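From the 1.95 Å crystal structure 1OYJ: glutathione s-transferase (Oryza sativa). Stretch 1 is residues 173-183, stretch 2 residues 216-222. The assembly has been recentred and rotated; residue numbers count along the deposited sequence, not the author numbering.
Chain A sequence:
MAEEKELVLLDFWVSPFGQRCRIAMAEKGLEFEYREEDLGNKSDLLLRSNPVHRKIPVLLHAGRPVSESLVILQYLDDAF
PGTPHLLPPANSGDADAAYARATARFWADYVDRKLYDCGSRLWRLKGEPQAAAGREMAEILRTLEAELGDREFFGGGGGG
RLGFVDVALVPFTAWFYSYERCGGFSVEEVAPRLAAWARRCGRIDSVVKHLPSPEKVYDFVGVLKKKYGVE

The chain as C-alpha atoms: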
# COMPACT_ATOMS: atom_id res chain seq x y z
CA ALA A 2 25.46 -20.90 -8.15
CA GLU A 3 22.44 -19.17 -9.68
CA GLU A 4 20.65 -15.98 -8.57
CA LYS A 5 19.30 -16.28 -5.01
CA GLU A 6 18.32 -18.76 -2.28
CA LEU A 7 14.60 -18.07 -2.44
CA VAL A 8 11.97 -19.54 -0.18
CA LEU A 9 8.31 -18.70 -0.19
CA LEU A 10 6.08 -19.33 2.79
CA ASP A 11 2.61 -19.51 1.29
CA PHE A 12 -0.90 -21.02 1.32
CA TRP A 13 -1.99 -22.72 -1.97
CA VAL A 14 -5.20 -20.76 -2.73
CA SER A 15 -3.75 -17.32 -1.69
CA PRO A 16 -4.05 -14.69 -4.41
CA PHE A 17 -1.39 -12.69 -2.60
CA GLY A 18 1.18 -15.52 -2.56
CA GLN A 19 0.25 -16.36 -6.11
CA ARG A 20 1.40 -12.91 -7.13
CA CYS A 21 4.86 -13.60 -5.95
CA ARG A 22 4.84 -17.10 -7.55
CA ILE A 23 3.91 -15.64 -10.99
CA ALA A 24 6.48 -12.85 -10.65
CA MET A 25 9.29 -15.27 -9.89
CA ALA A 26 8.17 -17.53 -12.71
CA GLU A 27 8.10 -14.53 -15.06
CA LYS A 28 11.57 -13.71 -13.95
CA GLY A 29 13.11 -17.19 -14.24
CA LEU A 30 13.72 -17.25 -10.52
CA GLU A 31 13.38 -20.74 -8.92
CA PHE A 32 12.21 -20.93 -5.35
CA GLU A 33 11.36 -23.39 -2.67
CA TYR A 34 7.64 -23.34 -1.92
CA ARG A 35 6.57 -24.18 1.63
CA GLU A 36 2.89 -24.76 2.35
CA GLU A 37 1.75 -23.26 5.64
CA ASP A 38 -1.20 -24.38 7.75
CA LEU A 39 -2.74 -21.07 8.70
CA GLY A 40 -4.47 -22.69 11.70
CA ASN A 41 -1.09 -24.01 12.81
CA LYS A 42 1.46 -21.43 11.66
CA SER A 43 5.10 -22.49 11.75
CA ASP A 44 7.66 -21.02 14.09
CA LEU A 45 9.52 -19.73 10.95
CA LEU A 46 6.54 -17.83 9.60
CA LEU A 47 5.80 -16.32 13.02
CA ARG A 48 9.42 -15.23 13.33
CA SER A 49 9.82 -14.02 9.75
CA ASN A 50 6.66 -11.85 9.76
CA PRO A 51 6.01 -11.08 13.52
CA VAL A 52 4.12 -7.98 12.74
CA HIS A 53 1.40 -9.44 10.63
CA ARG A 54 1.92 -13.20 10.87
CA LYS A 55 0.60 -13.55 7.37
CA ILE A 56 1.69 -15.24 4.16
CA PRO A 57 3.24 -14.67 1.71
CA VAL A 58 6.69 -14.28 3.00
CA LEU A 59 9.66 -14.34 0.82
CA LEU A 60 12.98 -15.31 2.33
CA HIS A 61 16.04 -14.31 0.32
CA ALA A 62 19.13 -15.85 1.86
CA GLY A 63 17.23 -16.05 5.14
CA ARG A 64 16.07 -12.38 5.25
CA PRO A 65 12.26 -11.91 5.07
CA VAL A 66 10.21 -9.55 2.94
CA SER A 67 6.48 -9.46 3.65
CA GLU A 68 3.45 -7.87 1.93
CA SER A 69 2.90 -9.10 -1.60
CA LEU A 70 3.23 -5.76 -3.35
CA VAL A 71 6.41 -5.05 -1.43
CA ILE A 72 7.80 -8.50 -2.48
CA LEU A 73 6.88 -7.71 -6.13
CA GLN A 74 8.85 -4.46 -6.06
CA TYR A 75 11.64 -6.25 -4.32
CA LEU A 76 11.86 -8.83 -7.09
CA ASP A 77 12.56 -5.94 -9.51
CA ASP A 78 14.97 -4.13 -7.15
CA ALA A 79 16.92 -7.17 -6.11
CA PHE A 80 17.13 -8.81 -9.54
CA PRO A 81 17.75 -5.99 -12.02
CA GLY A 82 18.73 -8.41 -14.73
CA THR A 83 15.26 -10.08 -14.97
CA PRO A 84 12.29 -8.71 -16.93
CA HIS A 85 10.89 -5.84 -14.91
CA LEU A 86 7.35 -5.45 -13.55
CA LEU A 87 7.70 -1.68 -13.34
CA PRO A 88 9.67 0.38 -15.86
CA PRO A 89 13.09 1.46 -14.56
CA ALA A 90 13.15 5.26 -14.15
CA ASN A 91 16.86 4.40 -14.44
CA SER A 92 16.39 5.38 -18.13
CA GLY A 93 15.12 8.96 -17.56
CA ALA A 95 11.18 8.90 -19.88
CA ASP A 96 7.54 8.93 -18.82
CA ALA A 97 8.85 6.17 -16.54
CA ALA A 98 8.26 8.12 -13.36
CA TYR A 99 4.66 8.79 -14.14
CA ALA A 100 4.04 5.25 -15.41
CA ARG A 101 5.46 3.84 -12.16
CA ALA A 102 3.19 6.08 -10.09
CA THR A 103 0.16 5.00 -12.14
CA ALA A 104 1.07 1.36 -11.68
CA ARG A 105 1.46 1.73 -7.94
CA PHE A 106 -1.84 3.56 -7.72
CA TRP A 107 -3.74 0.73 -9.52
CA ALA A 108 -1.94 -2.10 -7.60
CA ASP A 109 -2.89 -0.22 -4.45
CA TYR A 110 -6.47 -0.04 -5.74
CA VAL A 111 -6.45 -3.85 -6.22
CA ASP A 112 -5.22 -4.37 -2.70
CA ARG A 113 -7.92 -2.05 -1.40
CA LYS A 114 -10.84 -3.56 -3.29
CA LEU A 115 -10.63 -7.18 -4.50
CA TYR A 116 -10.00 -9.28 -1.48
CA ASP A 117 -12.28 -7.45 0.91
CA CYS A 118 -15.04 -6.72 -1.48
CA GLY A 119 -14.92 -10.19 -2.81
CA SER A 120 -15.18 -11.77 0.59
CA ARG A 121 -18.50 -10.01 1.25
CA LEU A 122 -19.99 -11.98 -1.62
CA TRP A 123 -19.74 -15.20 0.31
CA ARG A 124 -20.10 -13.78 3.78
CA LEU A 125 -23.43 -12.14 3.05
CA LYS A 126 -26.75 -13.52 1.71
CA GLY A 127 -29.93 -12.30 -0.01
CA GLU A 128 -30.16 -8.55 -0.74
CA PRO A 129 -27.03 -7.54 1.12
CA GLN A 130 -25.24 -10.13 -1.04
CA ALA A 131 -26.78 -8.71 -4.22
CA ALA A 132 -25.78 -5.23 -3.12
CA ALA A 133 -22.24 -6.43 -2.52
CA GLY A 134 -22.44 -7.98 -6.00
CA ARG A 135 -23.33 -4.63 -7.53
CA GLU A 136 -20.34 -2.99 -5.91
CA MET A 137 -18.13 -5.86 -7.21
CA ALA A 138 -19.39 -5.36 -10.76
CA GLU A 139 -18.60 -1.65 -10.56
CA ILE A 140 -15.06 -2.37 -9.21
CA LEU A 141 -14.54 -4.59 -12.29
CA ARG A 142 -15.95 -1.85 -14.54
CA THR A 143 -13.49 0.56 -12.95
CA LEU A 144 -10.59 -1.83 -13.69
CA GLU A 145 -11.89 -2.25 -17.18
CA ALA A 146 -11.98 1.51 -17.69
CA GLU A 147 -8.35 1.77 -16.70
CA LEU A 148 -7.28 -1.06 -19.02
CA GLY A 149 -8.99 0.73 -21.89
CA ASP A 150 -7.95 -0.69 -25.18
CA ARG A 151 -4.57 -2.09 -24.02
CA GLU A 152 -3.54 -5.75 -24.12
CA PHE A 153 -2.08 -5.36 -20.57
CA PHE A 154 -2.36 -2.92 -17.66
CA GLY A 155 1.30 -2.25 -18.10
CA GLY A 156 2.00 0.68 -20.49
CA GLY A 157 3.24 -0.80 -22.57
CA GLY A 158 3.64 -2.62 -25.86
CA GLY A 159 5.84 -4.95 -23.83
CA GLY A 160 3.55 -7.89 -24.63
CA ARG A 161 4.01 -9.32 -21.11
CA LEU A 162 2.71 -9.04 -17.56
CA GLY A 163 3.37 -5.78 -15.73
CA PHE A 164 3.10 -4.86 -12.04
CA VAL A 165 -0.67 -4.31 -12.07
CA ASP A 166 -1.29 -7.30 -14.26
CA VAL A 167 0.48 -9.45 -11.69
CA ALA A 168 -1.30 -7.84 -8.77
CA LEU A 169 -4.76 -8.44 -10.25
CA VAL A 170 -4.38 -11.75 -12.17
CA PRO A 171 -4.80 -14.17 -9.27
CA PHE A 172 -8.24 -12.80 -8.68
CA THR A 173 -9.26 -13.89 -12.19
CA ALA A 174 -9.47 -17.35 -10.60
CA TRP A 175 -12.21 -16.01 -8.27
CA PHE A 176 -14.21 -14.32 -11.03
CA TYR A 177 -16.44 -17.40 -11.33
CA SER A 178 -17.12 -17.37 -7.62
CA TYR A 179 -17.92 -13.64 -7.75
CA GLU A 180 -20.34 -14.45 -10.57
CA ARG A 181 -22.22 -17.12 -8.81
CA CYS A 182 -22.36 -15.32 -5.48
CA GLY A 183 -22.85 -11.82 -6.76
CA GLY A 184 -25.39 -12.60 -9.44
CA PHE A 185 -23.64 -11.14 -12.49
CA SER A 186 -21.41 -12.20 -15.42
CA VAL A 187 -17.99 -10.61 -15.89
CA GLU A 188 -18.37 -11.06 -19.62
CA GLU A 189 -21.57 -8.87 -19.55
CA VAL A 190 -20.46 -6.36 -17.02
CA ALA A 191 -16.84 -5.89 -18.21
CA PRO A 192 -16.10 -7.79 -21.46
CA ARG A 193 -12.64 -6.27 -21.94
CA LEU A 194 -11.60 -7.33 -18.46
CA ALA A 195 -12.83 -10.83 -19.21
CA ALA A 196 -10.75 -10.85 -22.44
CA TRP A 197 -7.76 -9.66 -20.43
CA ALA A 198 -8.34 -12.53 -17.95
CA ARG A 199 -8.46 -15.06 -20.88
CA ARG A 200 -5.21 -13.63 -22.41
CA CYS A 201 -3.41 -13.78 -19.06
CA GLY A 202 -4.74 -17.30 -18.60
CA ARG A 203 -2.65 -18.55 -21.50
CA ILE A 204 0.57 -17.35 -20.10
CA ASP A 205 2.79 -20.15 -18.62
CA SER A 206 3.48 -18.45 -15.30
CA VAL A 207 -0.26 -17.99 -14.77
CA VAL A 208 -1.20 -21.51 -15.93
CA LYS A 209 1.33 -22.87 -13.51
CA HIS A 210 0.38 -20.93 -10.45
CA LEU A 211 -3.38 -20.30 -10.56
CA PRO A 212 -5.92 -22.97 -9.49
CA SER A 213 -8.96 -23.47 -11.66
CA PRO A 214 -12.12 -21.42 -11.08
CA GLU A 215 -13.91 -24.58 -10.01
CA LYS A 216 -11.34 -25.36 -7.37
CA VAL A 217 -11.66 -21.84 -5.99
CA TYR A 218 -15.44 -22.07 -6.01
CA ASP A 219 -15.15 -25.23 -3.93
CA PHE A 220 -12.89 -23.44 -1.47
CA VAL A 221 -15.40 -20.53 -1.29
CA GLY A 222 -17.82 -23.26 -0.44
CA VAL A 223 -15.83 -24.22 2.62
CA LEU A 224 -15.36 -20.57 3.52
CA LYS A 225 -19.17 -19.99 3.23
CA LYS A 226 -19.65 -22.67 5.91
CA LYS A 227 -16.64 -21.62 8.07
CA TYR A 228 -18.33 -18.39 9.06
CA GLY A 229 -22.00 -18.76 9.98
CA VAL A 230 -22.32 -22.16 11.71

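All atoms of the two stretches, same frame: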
# COMPACT_ATOMS: atom_id res chain seq x y z
N THR A 173 -8.49 -13.36 -11.05
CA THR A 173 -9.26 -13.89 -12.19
C THR A 173 -9.74 -15.34 -11.87
O THR A 173 -10.76 -15.78 -12.37
CB THR A 173 -8.51 -13.89 -13.48
OG1 THR A 173 -7.36 -14.79 -13.45
CG2 THR A 173 -8.04 -12.48 -13.82
N ALA A 174 -9.03 -16.04 -10.99
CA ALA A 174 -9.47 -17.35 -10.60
C ALA A 174 -10.72 -17.37 -9.67
O ALA A 174 -11.31 -18.43 -9.49
CB ALA A 174 -8.38 -18.11 -9.92
N TRP A 175 -11.05 -16.22 -9.11
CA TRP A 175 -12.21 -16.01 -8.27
C TRP A 175 -13.34 -15.39 -9.05
O TRP A 175 -14.43 -15.21 -8.49
CB TRP A 175 -11.81 -15.11 -7.08
CG TRP A 175 -10.70 -15.65 -6.25
CD1 TRP A 175 -9.47 -15.84 -6.62
CD2 TRP A 175 -10.77 -16.09 -4.89
NE1 TRP A 175 -8.72 -16.35 -5.59
CE2 TRP A 175 -9.51 -16.51 -4.52
CE3 TRP A 175 -11.77 -16.16 -3.95
CZ2 TRP A 175 -9.21 -16.97 -3.24
CZ3 TRP A 175 -11.46 -16.67 -2.72
CH2 TRP A 175 -10.21 -17.04 -2.37
N PHE A 176 -13.14 -15.04 -10.32
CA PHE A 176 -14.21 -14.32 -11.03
C PHE A 176 -15.51 -15.18 -11.03
O PHE A 176 -16.60 -14.70 -10.77
CB PHE A 176 -13.84 -13.91 -12.45
CG PHE A 176 -12.96 -12.66 -12.55
CD1 PHE A 176 -12.51 -11.99 -11.42
CD2 PHE A 176 -12.55 -12.21 -13.80
CE1 PHE A 176 -11.69 -10.91 -11.53
CE2 PHE A 176 -11.75 -11.04 -13.86
CZ PHE A 176 -11.31 -10.46 -12.76
N TYR A 177 -15.33 -16.46 -11.23
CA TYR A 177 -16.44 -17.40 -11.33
C TYR A 177 -17.21 -17.38 -10.05
O TYR A 177 -18.42 -17.28 -10.10
CB TYR A 177 -15.97 -18.82 -11.73
CG TYR A 177 -17.09 -19.86 -11.68
CD1 TYR A 177 -18.13 -19.86 -12.62
CD2 TYR A 177 -17.14 -20.81 -10.68
CE1 TYR A 177 -19.21 -20.84 -12.57
CE2 TYR A 177 -18.17 -21.78 -10.63
CZ TYR A 177 -19.21 -21.79 -11.58
OH TYR A 177 -20.24 -22.74 -11.53
N SER A 178 -16.52 -17.43 -8.92
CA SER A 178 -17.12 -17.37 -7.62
C SER A 178 -17.84 -16.02 -7.39
O SER A 178 -18.91 -16.01 -6.77
CB SER A 178 -16.06 -17.63 -6.53
OG SER A 178 -15.51 -18.93 -6.64
N TYR A 179 -17.27 -14.94 -7.88
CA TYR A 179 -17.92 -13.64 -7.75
C TYR A 179 -19.21 -13.67 -8.53
O TYR A 179 -20.20 -13.11 -8.06
CB TYR A 179 -17.09 -12.50 -8.33
CG TYR A 179 -15.75 -12.26 -7.67
CD1 TYR A 179 -15.46 -12.72 -6.43
CD2 TYR A 179 -14.82 -11.52 -8.28
CE1 TYR A 179 -14.21 -12.50 -5.88
CE2 TYR A 179 -13.62 -11.28 -7.72
CZ TYR A 179 -13.32 -11.78 -6.54
OH TYR A 179 -12.06 -11.50 -6.02
N GLU A 180 -19.17 -14.30 -9.71
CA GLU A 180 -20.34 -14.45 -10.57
C GLU A 180 -21.48 -15.19 -9.96
O GLU A 180 -22.65 -14.69 -9.97
CB GLU A 180 -20.04 -15.07 -11.95
CG GLU A 180 -19.27 -14.14 -12.85
CD GLU A 180 -18.76 -14.76 -14.14
OE1 GLU A 180 -18.60 -15.98 -14.20
OE2 GLU A 180 -18.56 -14.01 -15.09
N ARG A 181 -21.17 -16.32 -9.36
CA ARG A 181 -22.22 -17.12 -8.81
C ARG A 181 -22.75 -16.48 -7.53
O ARG A 181 -23.94 -16.47 -7.29
CB ARG A 181 -21.70 -18.54 -8.53
CG ARG A 181 -21.35 -19.28 -9.84
CD ARG A 181 -21.78 -20.66 -9.92
NE ARG A 181 -23.22 -20.88 -9.85
CZ ARG A 181 -23.77 -21.82 -9.09
NH1 ARG A 181 -25.09 -22.02 -9.09
NH2 ARG A 181 -23.01 -22.57 -8.30
N CYS A 182 -21.88 -15.89 -6.73
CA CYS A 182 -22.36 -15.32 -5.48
C CYS A 182 -22.96 -13.94 -5.65
O CYS A 182 -23.93 -13.61 -4.97
CB CYS A 182 -21.26 -15.26 -4.44
SG CYS A 182 -20.45 -16.79 -4.04
N GLY A 183 -22.41 -13.16 -6.56
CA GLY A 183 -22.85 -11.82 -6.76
C GLY A 183 -23.99 -11.60 -7.74
O GLY A 183 -24.59 -10.53 -7.76
N LYS A 216 -11.97 -25.10 -8.64
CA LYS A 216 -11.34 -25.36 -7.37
C LYS A 216 -11.51 -24.22 -6.36
O LYS A 216 -11.78 -24.44 -5.18
CB LYS A 216 -9.87 -25.62 -7.60
CG LYS A 216 -9.23 -26.13 -6.33
CD LYS A 216 -8.24 -27.12 -6.46
CE LYS A 216 -7.71 -27.54 -5.08
NZ LYS A 216 -6.87 -28.64 -5.20
N VAL A 217 -11.45 -23.00 -6.84
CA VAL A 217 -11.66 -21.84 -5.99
C VAL A 217 -13.09 -21.78 -5.55
O VAL A 217 -13.34 -21.55 -4.39
CB VAL A 217 -11.24 -20.51 -6.66
CG1 VAL A 217 -11.62 -19.25 -5.86
CG2 VAL A 217 -9.74 -20.47 -6.90
N TYR A 218 -14.02 -22.13 -6.41
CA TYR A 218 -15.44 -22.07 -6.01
C TYR A 218 -15.72 -23.05 -4.90
O TYR A 218 -16.56 -22.80 -4.05
CB TYR A 218 -16.37 -22.37 -7.13
CG TYR A 218 -17.87 -22.16 -6.83
CD1 TYR A 218 -18.33 -20.99 -6.29
CD2 TYR A 218 -18.79 -23.15 -7.11
CE1 TYR A 218 -19.66 -20.78 -6.05
CE2 TYR A 218 -20.15 -22.94 -6.85
CZ TYR A 218 -20.55 -21.76 -6.33
OH TYR A 218 -21.85 -21.50 -6.04
N ASP A 219 -15.04 -24.20 -4.96
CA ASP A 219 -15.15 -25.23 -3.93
C ASP A 219 -14.56 -24.74 -2.62
O ASP A 219 -15.14 -24.90 -1.52
CB ASP A 219 -14.46 -26.46 -4.45
CG ASP A 219 -15.37 -27.29 -5.32
OD1 ASP A 219 -16.63 -27.10 -5.30
OD2 ASP A 219 -14.88 -28.14 -6.06
N PHE A 220 -13.45 -24.04 -2.70
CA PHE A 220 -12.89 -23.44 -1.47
C PHE A 220 -13.88 -22.36 -0.90
O PHE A 220 -14.09 -22.31 0.32
CB PHE A 220 -11.55 -22.85 -1.76
CG PHE A 220 -10.87 -22.33 -0.59
CD1 PHE A 220 -10.28 -23.17 0.31
CD2 PHE A 220 -10.77 -20.97 -0.39
CE1 PHE A 220 -9.68 -22.68 1.46
CE2 PHE A 220 -10.14 -20.48 0.70
CZ PHE A 220 -9.56 -21.36 1.63
N VAL A 221 -14.50 -21.56 -1.76
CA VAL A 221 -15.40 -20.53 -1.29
C VAL A 221 -16.53 -21.24 -0.56
O VAL A 221 -17.13 -20.73 0.39
CB VAL A 221 -15.93 -19.77 -2.44
CG1 VAL A 221 -17.12 -18.96 -2.04
CG2 VAL A 221 -14.84 -18.88 -2.95
N GLY A 222 -16.84 -22.41 -1.06
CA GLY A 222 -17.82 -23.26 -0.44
C GLY A 222 -17.43 -23.58 0.98
O GLY A 222 -18.28 -23.47 1.88

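Helix 176-183 and helix 216-222 cross at 51° between their N-to-C directions, with axes 8.8 Å apart at closest approach; the contact buries 473 Å² in total, and no hydrogen bond spans it. Walking along stretch 1, Thr173 stays out of reach, and contact begins at Ala174, whose O lies 3.5 Å from Val217 CB. Trp175 points its CA-to-CB bond sideways, yet with chi1 m its indole reaches stretch 2. Val217 CG1 sits 3.6 Å from the centroid of the Trp175 five-membered ring and 20° off its normal, which identifies a CH-pi contact over the face. The six-membered ring continues along helix 216-222, with Trp175 CZ3 4.0 Å from Val221 CG2.

Tyr177 presents its edge to the face of Tyr218: centroids are 5.3 Å apart and planes inclined at 76°. At Ser178 the backbones approach closely, its CA 5.2 Å from that of Tyr218. The CA-to-CB bond of Ser178 points toward stretch 2, and Ser178 OG lies 3.2 Å from Tyr218 CA and 3.5 Å from Tyr218 CD1, at the ring edge. One turn later, Arg181 NH2 comes within 2.8 Å of Tyr218 OH, but the angle is too poor for a hydrogen bond. Cys182 closes the contact loosely, SG 4.4 Å from Val221 CG1.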